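Local atomic coordinates of aryl esterase (Mycobacterium smegmatis, PDB entry 2Q0Q), a protein that hydrolyses aryl esters and also catalyses acyl transfer to alcohols in water, as an oligomeric serine-type esterase of the SGNH hydrolase family. Residues G[14-17]-G[22-25]; G[186-189]-G[195-198]. One frame throughout, in Å; residues are numbered along the deposited sequence.

Contact 1. Residues G[14-17]-G[22-25]; sequences WGWV and GAPT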
# COMPACT_ATOMS: atom_id res chain seq x y z
N TRP G 14 23.05 21.28 9.37
CA TRP G 14 23.02 22.19 8.21
C TRP G 14 23.57 23.57 8.52
O TRP G 14 24.33 24.13 7.74
CB TRP G 14 21.59 22.35 7.67
CG TRP G 14 21.48 23.13 6.39
CD1 TRP G 14 21.91 22.73 5.16
CD2 TRP G 14 20.91 24.43 6.22
NE1 TRP G 14 21.65 23.71 4.23
CE2 TRP G 14 21.01 24.75 4.85
CE3 TRP G 14 20.32 25.34 7.09
CZ2 TRP G 14 20.56 25.97 4.33
CZ3 TRP G 14 19.84 26.54 6.57
CH2 TRP G 14 19.96 26.84 5.20
N GLY G 15 23.15 24.12 9.65
CA GLY G 15 23.62 25.42 10.10
C GLY G 15 22.56 26.48 9.98
O GLY G 15 22.82 27.54 9.44
N TRP G 16 21.37 26.21 10.51
CA TRP G 16 20.24 27.15 10.45
C TRP G 16 20.54 28.34 11.35
O TRP G 16 20.74 28.18 12.55
CB TRP G 16 18.97 26.43 10.90
CG TRP G 16 17.73 27.26 11.04
CD1 TRP G 16 17.48 28.25 11.96
CD2 TRP G 16 16.54 27.11 10.29
NE1 TRP G 16 16.21 28.74 11.81
CE2 TRP G 16 15.60 28.06 10.79
CE3 TRP G 16 16.16 26.28 9.22
CZ2 TRP G 16 14.32 28.19 10.27
CZ3 TRP G 16 14.90 26.42 8.70
CH2 TRP G 16 13.99 27.37 9.23
N VAL G 17 20.52 29.54 10.77
CA VAL G 17 20.67 30.76 11.58
C VAL G 17 19.37 31.12 12.28
O VAL G 17 18.38 31.45 11.63
CB VAL G 17 21.15 31.94 10.74
CG1 VAL G 17 21.23 33.21 11.55
CG2 VAL G 17 22.51 31.60 10.14
N GLY G 22 11.17 33.48 13.22
CA GLY G 22 10.95 32.06 13.01
C GLY G 22 11.63 31.57 11.76
O GLY G 22 12.61 30.83 11.81
N ALA G 23 11.10 32.02 10.62
CA ALA G 23 11.58 31.62 9.29
C ALA G 23 11.10 32.71 8.33
O ALA G 23 10.16 33.45 8.66
CB ALA G 23 11.01 30.26 8.90
N PRO G 24 11.73 32.83 7.15
CA PRO G 24 12.86 32.03 6.62
C PRO G 24 14.24 32.54 7.07
O PRO G 24 14.37 33.61 7.69
CB PRO G 24 12.72 32.23 5.12
CG PRO G 24 12.22 33.62 4.99
CD PRO G 24 11.29 33.84 6.17
N THR G 25 15.26 31.76 6.75
CA THR G 25 16.61 32.08 7.16
C THR G 25 17.65 31.62 6.15
O THR G 25 17.33 31.24 5.02
CB THR G 25 16.92 31.49 8.58
OG1 THR G 25 18.05 32.18 9.14
CG2 THR G 25 17.17 29.96 8.53
O HOH W 1 14.88 30.85 13.46

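Contact 2. Residues G[186-189]-G[195-198]; sequences ISTD and HFTE. With SO4 (sulfate ion), chain U.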
# COMPACT_ATOMS: atom_id res chain seq x y z
N ILE G 186 27.38 22.41 25.32
CA ILE G 186 26.61 23.60 24.96
C ILE G 186 25.17 23.52 25.42
O ILE G 186 24.65 22.42 25.64
CB ILE G 186 26.58 23.81 23.41
CG1 ILE G 186 25.92 22.61 22.70
CG2 ILE G 186 27.98 24.05 22.88
CD1 ILE G 186 25.54 22.87 21.23
N SER G 187 24.53 24.68 25.53
CA SER G 187 23.08 24.74 25.66
C SER G 187 22.55 25.36 24.40
O SER G 187 23.30 26.00 23.67
CB SER G 187 22.64 25.54 26.89
OG SER G 187 23.43 26.69 27.06
N THR G 188 21.27 25.17 24.14
CA THR G 188 20.64 25.73 22.94
C THR G 188 20.40 27.23 23.18
O THR G 188 19.47 27.62 23.91
CB THR G 188 19.33 25.00 22.61
OG1 THR G 188 19.63 23.64 22.29
CG2 THR G 188 18.62 25.67 21.43
N ASP G 189 21.25 28.07 22.58
CA ASP G 189 21.27 29.50 22.93
C ASP G 189 20.71 30.44 21.83
O ASP G 189 20.65 31.67 22.00
CB ASP G 189 22.71 29.90 23.31
CG ASP G 189 23.17 29.26 24.68
OD1 ASP G 189 22.31 28.75 25.44
OD2 ASP G 189 24.41 29.33 25.01
N HIS G 195 17.72 26.68 17.62
CA HIS G 195 18.95 26.59 16.86
C HIS G 195 20.12 27.21 17.60
O HIS G 195 19.96 27.69 18.74
CB HIS G 195 18.72 27.16 15.44
CG HIS G 195 17.63 26.46 14.70
ND1 HIS G 195 16.34 26.94 14.64
CD2 HIS G 195 17.62 25.28 14.02
CE1 HIS G 195 15.58 26.11 13.95
NE2 HIS G 195 16.33 25.08 13.56
N PHE G 196 21.30 27.12 16.97
CA PHE G 196 22.56 27.44 17.63
C PHE G 196 23.03 28.84 17.35
O PHE G 196 22.88 29.33 16.25
CB PHE G 196 23.72 26.53 17.22
CG PHE G 196 23.59 25.08 17.64
CD1 PHE G 196 24.43 24.12 17.06
CD2 PHE G 196 22.69 24.66 18.62
CE1 PHE G 196 24.37 22.77 17.44
CE2 PHE G 196 22.61 23.32 18.99
CZ PHE G 196 23.44 22.36 18.39
N THR G 197 23.65 29.44 18.35
CA THR G 197 24.43 30.66 18.16
C THR G 197 25.76 30.31 17.49
O THR G 197 26.10 29.13 17.30
CB THR G 197 24.77 31.33 19.48
OG1 THR G 197 25.43 30.40 20.33
CG2 THR G 197 23.49 31.84 20.14
N GLU G 198 26.49 31.35 17.09
CA GLU G 198 27.84 31.14 16.56
C GLU G 198 28.76 30.46 17.58
O GLU G 198 29.56 29.59 17.19
CB GLU G 198 28.47 32.47 16.17
CG GLU G 198 27.79 33.14 14.98
CD GLU G 198 28.40 34.50 14.67
OE1 GLU G 198 28.49 35.38 15.58
OE2 GLU G 198 28.76 34.67 13.48
S SO4 U . 14.13 22.17 12.42
O1 SO4 U . 13.86 22.16 13.90
O2 SO4 U . 15.22 21.22 12.11
O3 SO4 U . 12.82 21.97 11.76
O4 SO4 U . 14.63 23.51 12.06
O HOH W 2 25.69 31.04 23.01

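Contact 1. Residues G[14-17]-G[22-25]
The methyl CG2 of T25 sits over one face of the W16 indole, 3.4 Å from the centroid of the five-membered ring and only 14° off its normal, a close CH-pi contact. The other branch of the same threonine turns to the backbone: OG1 donates to V17 O at 2.6 Å, arriving in the carbonyl plane on a lone pair. Because OG1 is anti to the T25 nitrogen (chi1 -161°), one side chain can serve both the ring and the carbonyl. The rim of the indole meets the residues before T25. G22 O lies in the ring plane, 3.5 Å from W16 CZ2, while A23 CB packs against the six-membered ring's edge. A water, also in that plane, accepts from W16 NE1 at 3.0 Å and lies within hydrogen-bonding distance (2.8 Å) of G22 O. W16 stacks on H195 and its side chain lies about 4 Å from a bound sulfate, so the contact probably forms part of the active-site wall. V125 of a second subunit packs against W16, and K176 NZ of a third subunit is hydrogen-bonded to A23 O. G15, just past the end of helix 11-14, takes a positive phi; both segments belong to the long loop between that helix, which follows strand 3-9, and helix 34-42.

Contact 2. Residues G[186-189]-G[195-198]
D189 and T197 meet through a methyl group and a shared water, with no direct hydrogen bond between 186-189 and 195-198. T197 CG2 lies 3.4 Å from D189 O and also touches D189 CB, while the water donates to D189 OD2 at 2.9 Å and is hydrogen-bonded to T197 OG1. The T197 torsion (chi1 55°) points OG1 at a backbone N in the first turn of helix 198-215, which it caps. On the outer side S187 OG donates to D189 OD1, reaching the syn side of the carboxylate from 28° out of its plane, and so restrains the rotation of that group. The N200 side chain bridges the two backbones: OD1 accepts from D189 N and from T197 N. Deeper in, I186 CD1 stands over one face of the F196 ring, displaced toward its rim and 3.6 Å from CZ; the two side chains cross at about a right angle. T188 lays CG2 against H195 O at 3.6 Å, while its hydroxyl bonds P141 O. P140 touches I186, T188 and F196, and helix 198-215 adds L204 beside F196. H195 points its CB away from 186-189. Its NE2 donates to sulfate O4 in the ring plane at 2.8 Å, with an angle of 147° at the hydrogen, and ND1 is bonded to D192 OD2. NE2 is also close to S11 OG, and the placing of S11, H195 and D192 is consistent with the Ser-His-Asp triad of SGNH hydrolases. S11 OG and K97 NZ also bind the sulfate, probably a crystallisation ion; A55 N and N94 ND2, both bound to it too, are probably part of the oxyanion hole, as in other SGNH hydrolases.

Both contacts join the two ends of a short loop excursion, one following helix 11-14 and the other preceding helix 198-215, and both are largely buried. They touch each other where W16 CD1 comes within 3.2 Å of H195 ND1, so the two loops meet at the probable active site. Their surroundings differ. Contact 1 is covered by two further subunits of the octamer and is closed by a direct side-chain-to-backbone hydrogen bond; contact 2 is touched by no other protein chain and has an exposed, water-linked acidic margin at D189. Aromatic faces receive aliphatic methyls in both, but contact 2 alone includes the histidine of the probable catalytic triad.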